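Local coordinates for protein sarcosine oxidase (Pyrococcus horikoshii, PDB 1Y56) that probably oxidises L-proline as the FAD-containing beta subunit of an L-proline dehydrogenase complex that also carries FMN and ATP, at residues E171-F175 with I208-A212; T201-A205 with G306-K310. All coordinates share one frame; numbering follows the deposited sequence.

Interaction 1 (E171-F175 with I208-A212); sequences EVKGF and INAMA. With FAD (flavin-adenine dinucleotide), chain I.
The Phe175 ring turns its edge to helix 205-212: Ile208 CG2 lies in the ring plane, 4.0 Å from CZ, and the carbonyl oxygens of Ile208 and Met211 also meet the rim, Met211 O at 3.3 Å from CD2. The slightly positive ring hydrogens suit such oxygens, while Ala212 CB adds an apolar touch. This is the adenine end of a Rossmann-type FAD-binding domain, where strand 172-177 packs beside the helix with the short axes at 30° and no hydrogen bond between them. Met211, extended beyond CG (chi2 164°), runs CG and SD past Lys173 O (3.4 Å from CG) and ends with CE near Val172 O; a flexible, unbranched side chain can follow the backbone where Lys173 and Gly174 form a classic beta bulge opposite Lys186. The phenyl ring also touches Ile11 and Val197, on strands 8-11 and 196-199 of the Rossmann-type sheet. An alanine in place of Phe175 would remove the ring and would probably open a gap beside Ile208, Met211 and Ala212. Ile208 also turns CD1 toward adenine N6A, and Val172 reads the base edge with its backbone: its N donates to N1A (3.0 Å, 174°) and its O accepts from N6A (3.1 Å).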
loop_
_atom_site.group_PDB
_atom_site.type_symbol
_atom_site.label_atom_id
_atom_site.label_comp_id
_atom_site.label_asym_id
_atom_site.label_seq_id
_atom_site.Cartn_x
_atom_site.Cartn_y
_atom_site.Cartn_z
ATOM N N GLU B 171 18.901 29.510 13.580
ATOM C CA GLU B 171 19.660 29.630 12.338
ATOM C C GLU B 171 19.458 30.997 11.705
ATOM O O GLU B 171 18.340 31.522 11.682
ATOM C CB GLU B 171 19.256 28.531 11.363
ATOM C CG GLU B 171 20.100 28.479 10.119
ATOM C CD GLU B 171 20.002 27.149 9.397
ATOM O OE1 GLU B 171 19.776 26.117 10.069
ATOM O OE2 GLU B 171 20.162 27.131 8.157
ATOM N N VAL B 172 20.551 31.575 11.219
ATOM C CA VAL B 172 20.486 32.790 10.443
ATOM C C VAL B 172 20.160 32.411 9.012
ATOM O O VAL B 172 20.742 31.475 8.447
ATOM C CB VAL B 172 21.796 33.558 10.503
ATOM C CG1 VAL B 172 21.855 34.660 9.440
ATOM C CG2 VAL B 172 21.965 34.130 11.882
ATOM N N LYS B 173 19.210 33.144 8.442
ATOM C CA LYS B 173 18.748 32.907 7.087
ATOM C C LYS B 173 18.918 34.132 6.182
ATOM O O LYS B 173 19.128 33.980 4.987
ATOM C CB LYS B 173 17.301 32.395 7.112
ATOM C CG LYS B 173 17.206 30.859 7.229
ATOM C CD LYS B 173 16.058 30.363 8.142
ATOM C CE LYS B 173 14.665 30.352 7.469
ATOM N NZ LYS B 173 14.130 31.719 7.218
ATOM N N GLY B 174 18.841 35.335 6.752
ATOM C CA GLY B 174 19.010 36.576 5.991
ATOM C C GLY B 174 19.412 37.796 6.811
ATOM O O GLY B 174 19.668 37.701 8.017
ATOM N N PHE B 175 19.482 38.947 6.150
ATOM C CA PHE B 175 19.781 40.210 6.809
ATOM C C PHE B 175 18.805 41.274 6.350
ATOM O O PHE B 175 18.458 41.326 5.174
ATOM C CB PHE B 175 21.186 40.685 6.448
ATOM C CG PHE B 175 22.285 39.854 7.033
ATOM C CD1 PHE B 175 22.767 40.115 8.306
ATOM C CD2 PHE B 175 22.857 38.826 6.303
ATOM C CE1 PHE B 175 23.794 39.353 8.851
ATOM C CE2 PHE B 175 23.886 38.061 6.841
ATOM C CZ PHE B 175 24.354 38.326 8.118
ATOM N N ILE B 208 26.922 32.903 4.810
ATOM C CA ILE B 208 26.596 34.088 5.588
ATOM C C ILE B 208 26.938 35.331 4.784
ATOM O O ILE B 208 26.186 36.305 4.794
ATOM C CB ILE B 208 27.313 34.077 6.964
ATOM C CG1 ILE B 208 27.005 32.780 7.717
ATOM C CG2 ILE B 208 26.898 35.274 7.822
ATOM C CD1 ILE B 208 25.501 32.449 7.852
ATOM N N ASN B 209 28.064 35.270 4.074
ATOM C CA ASN B 209 28.496 36.340 3.164
ATOM C C ASN B 209 27.510 36.584 2.026
ATOM O O ASN B 209 27.175 37.734 1.712
ATOM C CB ASN B 209 29.876 36.026 2.593
ATOM C CG ASN B 209 30.973 36.147 3.628
ATOM O OD1 ASN B 209 30.883 36.934 4.568
ATOM N ND2 ASN B 209 32.026 35.372 3.451
ATOM N N ALA B 210 27.046 35.492 1.428
ATOM C CA ALA B 210 25.984 35.535 0.447
ATOM C C ALA B 210 24.727 36.234 0.964
ATOM O O ALA B 210 24.180 37.094 0.280
ATOM C CB ALA B 210 25.652 34.146 -0.002
ATOM N N MET B 211 24.268 35.864 2.161
ATOM C CA MET B 211 23.062 36.446 2.738
ATOM C C MET B 211 23.232 37.927 2.998
ATOM O O MET B 211 22.255 38.676 3.019
ATOM C CB MET B 211 22.725 35.783 4.056
ATOM C CG MET B 211 22.334 34.357 3.957
ATOM S SD MET B 211 22.459 33.683 5.616
ATOM C CE MET B 211 22.533 31.917 5.286
ATOM N N ALA B 212 24.479 38.334 3.219
ATOM C CA ALA B 212 24.809 39.714 3.535
ATOM C C ALA B 212 25.019 40.543 2.275
ATOM O O ALA B 212 25.107 41.770 2.345
ATOM C CB ALA B 212 26.050 39.766 4.403
HETATM P PA FAD I . 32.912 25.977 13.971
HETATM O O1A FAD I . 32.471 25.162 12.792
HETATM O O2A FAD I . 33.361 25.254 15.213
HETATM O O5B FAD I . 31.757 27.036 14.315
HETATM C C5B FAD I . 30.923 27.572 13.301
HETATM C C4B FAD I . 29.497 27.433 13.796
HETATM O O4B FAD I . 28.645 28.256 13.008
HETATM C C3B FAD I . 28.962 26.007 13.684
HETATM O O3B FAD I . 28.701 25.481 14.996
HETATM C C2B FAD I . 27.693 26.140 12.859
HETATM O O2B FAD I . 26.569 25.467 13.405
HETATM C C1B FAD I . 27.385 27.611 12.924
HETATM N N9A FAD I . 26.592 28.057 11.759
HETATM C C8A FAD I . 26.804 27.788 10.457
HETATM N N7A FAD I . 25.819 28.376 9.736
HETATM C C5A FAD I . 24.998 29.007 10.599
HETATM C C6A FAD I . 23.849 29.777 10.455
HETATM N N6A FAD I . 23.333 30.021 9.224
HETATM N N1A FAD I . 23.251 30.280 11.552
HETATM C C2A FAD I . 23.747 30.054 12.787
HETATM N N3A FAD I . 24.856 29.318 12.961
HETATM C C4A FAD I . 25.493 28.797 11.877
HETATM N N1 FAD I . 42.322 23.404 15.188
HETATM C C2 FAD I . 43.316 23.579 16.079
HETATM O O2 FAD I . 43.600 24.737 16.436
HETATM N N3 FAD I . 44.012 22.548 16.598
HETATM C C4 FAD I . 43.753 21.269 16.263
HETATM O O4 FAD I . 44.407 20.323 16.764
HETATM C C4X FAD I . 42.751 21.003 15.339
HETATM N N5 FAD I . 42.432 19.744 14.944
HETATM C C5X FAD I . 41.435 19.533 14.045
HETATM C C6 FAD I . 41.136 18.219 13.666
HETATM C C7 FAD I . 40.111 17.963 12.749
HETATM C C7M FAD I . 39.801 16.537 12.349
HETATM C C8 FAD I . 39.389 19.038 12.210
HETATM C C8M FAD I . 38.298 18.829 11.235
HETATM C C9 FAD I . 39.686 20.348 12.585
HETATM C C9A FAD I . 40.702 20.612 13.504
HETATM N N10 FAD I . 40.967 21.890 13.849
HETATM C C10 FAD I . 42.000 22.163 14.778
HETATM C "C1'" FAD I . 40.210 22.983 13.250
HETATM C "C2'" FAD I . 39.263 23.591 14.250
HETATM O "O2'" FAD I . 38.253 22.627 14.518
HETATM C "C3'" FAD I . 38.619 24.802 13.616
HETATM O "O3'" FAD I . 39.640 25.701 13.162
HETATM C "C4'" FAD I . 37.729 25.499 14.628
HETATM O "O4'" FAD I . 36.718 24.609 15.134
HETATM C "C5'" FAD I . 37.057 26.708 14.005
HETATM O "O5'" FAD I . 36.093 27.132 14.959
HETATM P P FAD I . 34.868 28.008 14.461
HETATM O O1P FAD I . 35.424 29.066 13.544
HETATM O O2P FAD I . 34.073 28.368 15.684
HETATM O O3P FAD I . 34.105 26.948 13.516
#

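Interaction 2 (T201-A205 with G306-K310); sequences TNAWA and GYYAK. With FAD (flavin-adenine dinucleotide), chain I.
Tyr307 presents its ring edge to the face of Trp204 in an offset edge-to-face pair, the tyrosine centroid 5.5 Å from that of the indole six-membered ring and the planes at 73°. Ala203 fits beside this pair: its CB is 3.5 Å from Tyr307 CD2 and also lies over the rim of one indole face. A methyl suits a place where loop and strand come so near, and Ala309 matches it from the other segment, its CB resting against Asn202 and 3.5 Å from Ala203 N. The opposite indole face carries the cofactor, with FAD C8A 3.2 Å above the plane; Trp204 CG, anti to the carbonyl carbon (chi1 -63°), swings the broad, flat indole between adenine and Tyr307. As modelled, Asn202 OD1 lies 2.9 Å from the bridging oxygen O3P of FAD; two acceptors would not bond, so the turn of the amide is doubtful. On strand 299-310, Gly306 meets the flavin methyl C8M where a CB would clash, and Tyr308 turns its ring edge to the flavin. Further out, Tyr307 OH bonds to Tyr272 O, while Trp204 NE1 is held by Glu191 of the neighbouring PH1363 chain. Such a meeting of the loop after a Rossmann strand with a strand of a second, large mixed sheet, around an extended FAD, is consistent with the sarcosine oxidase-like family of FAD-dependent oxidoreductases.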
loop_
_atom_site.group_PDB
_atom_site.type_symbol
_atom_site.label_atom_id
_atom_site.label_comp_id
_atom_site.label_asym_id
_atom_site.label_seq_id
_atom_site.Cartn_x
_atom_site.Cartn_y
_atom_site.Cartn_z
ATOM N N THR B 201 31.403 31.549 11.184
ATOM C CA THR B 201 30.796 30.292 10.816
ATOM C C THR B 201 31.762 29.522 9.928
ATOM O O THR B 201 31.343 28.937 8.929
ATOM C CB THR B 201 29.464 30.531 10.042
ATOM O OG1 THR B 201 29.722 31.297 8.859
ATOM C CG2 THR B 201 28.448 31.276 10.898
ATOM N N ASN B 202 33.045 29.487 10.285
ATOM C CA ASN B 202 34.042 29.315 9.222
ATOM C C ASN B 202 33.625 28.508 7.974
ATOM O O ASN B 202 33.431 29.117 6.926
ATOM C CB ASN B 202 35.519 29.171 9.693
ATOM C CG ASN B 202 35.846 27.836 10.269
ATOM O OD1 ASN B 202 34.982 27.154 10.809
ATOM N ND2 ASN B 202 37.119 27.455 10.183
ATOM N N ALA B 203 33.420 27.194 8.065
ATOM C CA ALA B 203 33.066 26.415 6.863
ATOM C C ALA B 203 31.855 26.987 6.110
ATOM O O ALA B 203 31.812 26.975 4.879
ATOM C CB ALA B 203 32.855 24.956 7.191
ATOM N N TRP B 204 30.896 27.518 6.855
ATOM C CA TRP B 204 29.697 28.119 6.269
ATOM C C TRP B 204 29.844 29.611 5.892
ATOM O O TRP B 204 28.890 30.227 5.404
ATOM C CB TRP B 204 28.512 27.952 7.226
ATOM C CG TRP B 204 28.114 26.535 7.489
ATOM C CD1 TRP B 204 27.159 25.821 6.830
ATOM C CD2 TRP B 204 28.628 25.668 8.507
ATOM N NE1 TRP B 204 27.049 24.560 7.363
ATOM C CE2 TRP B 204 27.940 24.437 8.394
ATOM C CE3 TRP B 204 29.614 25.805 9.495
ATOM C CZ2 TRP B 204 28.207 23.341 9.233
ATOM C CZ3 TRP B 204 29.882 24.708 10.333
ATOM C CH2 TRP B 204 29.178 23.496 10.194
ATOM N N ALA B 205 31.025 30.184 6.108
ATOM C CA ALA B 205 31.225 31.633 5.963
ATOM C C ALA B 205 30.617 32.233 4.698
ATOM O O ALA B 205 29.972 33.289 4.769
ATOM C CB ALA B 205 32.693 31.994 6.068
ATOM N N GLY B 306 35.703 15.975 9.714
ATOM C CA GLY B 306 35.287 17.342 9.996
ATOM C C GLY B 306 35.828 18.282 8.938
ATOM O O GLY B 306 36.649 17.892 8.089
ATOM N N TYR B 307 35.376 19.528 8.995
ATOM C CA TYR B 307 35.766 20.523 8.010
ATOM C C TYR B 307 37.046 21.258 8.393
ATOM O O TYR B 307 37.215 21.673 9.539
ATOM C CB TYR B 307 34.654 21.558 7.835
ATOM C CG TYR B 307 33.289 20.989 7.558
ATOM C CD1 TYR B 307 33.124 19.855 6.761
ATOM C CD2 TYR B 307 32.153 21.607 8.062
ATOM C CE1 TYR B 307 31.858 19.341 6.501
ATOM C CE2 TYR B 307 30.892 21.110 7.808
ATOM C CZ TYR B 307 30.748 19.977 7.030
ATOM O OH TYR B 307 29.486 19.486 6.779
ATOM N N TYR B 308 37.954 21.406 7.440
ATOM C CA TYR B 308 38.872 22.521 7.495
ATOM C C TYR B 308 38.158 23.559 6.642
ATOM O O TYR B 308 37.640 23.230 5.573
ATOM C CB TYR B 308 40.200 22.167 6.838
ATOM C CG TYR B 308 41.249 21.473 7.692
ATOM C CD1 TYR B 308 40.918 20.792 8.882
ATOM C CD2 TYR B 308 42.592 21.463 7.273
ATOM C CE1 TYR B 308 41.914 20.133 9.640
ATOM C CE2 TYR B 308 43.582 20.815 8.002
ATOM C CZ TYR B 308 43.249 20.154 9.184
ATOM O OH TYR B 308 44.264 19.526 9.883
ATOM N N ALA B 309 38.083 24.796 7.119
ATOM C CA ALA B 309 37.607 25.896 6.286
ATOM C C ALA B 309 38.826 26.578 5.682
ATOM O O ALA B 309 39.420 27.469 6.305
ATOM C CB ALA B 309 36.774 26.873 7.084
ATOM N N LYS B 310 39.202 26.139 4.475
ATOM C CA LYS B 310 40.448 26.556 3.830
ATOM C C LYS B 310 40.365 27.862 3.034
ATOM O O LYS B 310 39.391 28.093 2.317
ATOM C CB LYS B 310 40.964 25.437 2.924
ATOM C CG LYS B 310 41.813 24.388 3.642
ATOM C CD LYS B 310 42.620 23.519 2.668
ATOM C CE LYS B 310 43.740 24.303 1.969
ATOM N NZ LYS B 310 44.486 23.463 0.977
HETATM P PA FAD I . 32.912 25.977 13.971
HETATM O O1A FAD I . 32.471 25.162 12.792
HETATM O O2A FAD I . 33.361 25.254 15.213
HETATM O O5B FAD I . 31.757 27.036 14.315
HETATM C C5B FAD I . 30.923 27.572 13.301
HETATM C C4B FAD I . 29.497 27.433 13.796
HETATM O O4B FAD I . 28.645 28.256 13.008
HETATM C C3B FAD I . 28.962 26.007 13.684
HETATM O O3B FAD I . 28.701 25.481 14.996
HETATM C C2B FAD I . 27.693 26.140 12.859
HETATM O O2B FAD I . 26.569 25.467 13.405
HETATM C C1B FAD I . 27.385 27.611 12.924
HETATM N N9A FAD I . 26.592 28.057 11.759
HETATM C C8A FAD I . 26.804 27.788 10.457
HETATM N N7A FAD I . 25.819 28.376 9.736
HETATM C C5A FAD I . 24.998 29.007 10.599
HETATM C C6A FAD I . 23.849 29.777 10.455
HETATM N N6A FAD I . 23.333 30.021 9.224
HETATM N N1A FAD I . 23.251 30.280 11.552
HETATM C C2A FAD I . 23.747 30.054 12.787
HETATM N N3A FAD I . 24.856 29.318 12.961
HETATM C C4A FAD I . 25.493 28.797 11.877
HETATM N N1 FAD I . 42.322 23.404 15.188
HETATM C C2 FAD I . 43.316 23.579 16.079
HETATM O O2 FAD I . 43.600 24.737 16.436
HETATM N N3 FAD I . 44.012 22.548 16.598
HETATM C C4 FAD I . 43.753 21.269 16.263
HETATM O O4 FAD I . 44.407 20.323 16.764
HETATM C C4X FAD I . 42.751 21.003 15.339
HETATM N N5 FAD I . 42.432 19.744 14.944
HETATM C C5X FAD I . 41.435 19.533 14.045
HETATM C C6 FAD I . 41.136 18.219 13.666
HETATM C C7 FAD I . 40.111 17.963 12.749
HETATM C C7M FAD I . 39.801 16.537 12.349
HETATM C C8 FAD I . 39.389 19.038 12.210
HETATM C C8M FAD I . 38.298 18.829 11.235
HETATM C C9 FAD I . 39.686 20.348 12.585
HETATM C C9A FAD I . 40.702 20.612 13.504
HETATM N N10 FAD I . 40.967 21.890 13.849
HETATM C C10 FAD I . 42.000 22.163 14.778
HETATM C "C1'" FAD I . 40.210 22.983 13.250
HETATM C "C2'" FAD I . 39.263 23.591 14.250
HETATM O "O2'" FAD I . 38.253 22.627 14.518
HETATM C "C3'" FAD I . 38.619 24.802 13.616
HETATM O "O3'" FAD I . 39.640 25.701 13.162
HETATM C "C4'" FAD I . 37.729 25.499 14.628
HETATM O "O4'" FAD I . 36.718 24.609 15.134
HETATM C "C5'" FAD I . 37.057 26.708 14.005
HETATM O "O5'" FAD I . 36.093 27.132 14.959
HETATM P P FAD I . 34.868 28.008 14.461
HETATM O O1P FAD I . 35.424 29.066 13.544
HETATM O O2P FAD I . 34.073 28.368 15.684
HETATM O O3P FAD I . 34.105 26.948 13.516
#

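Both contacts line the same extended FAD, interaction 1 at its adenine and interaction 2 from adenine past the pyrophosphate to the flavin, with centres 15 Å apart. Interaction 2 is buried near the middle of the chain and joins the Rossmann part to the large mixed sheet; interaction 1 is only partly buried, lies farther out, and stays within the nucleotide-binding part. They share one element: 201-205 leads into the helix that carries 208-212, and Ile208 CG1 packs against Thr201 OG1. Neither has a hydrogen bond between its own segments. Interaction 1 sets one phenyl edge against a helix and a methionine along a strand, whereas interaction 2 pairs two aromatic rings with alanine methyls beside the cofactor.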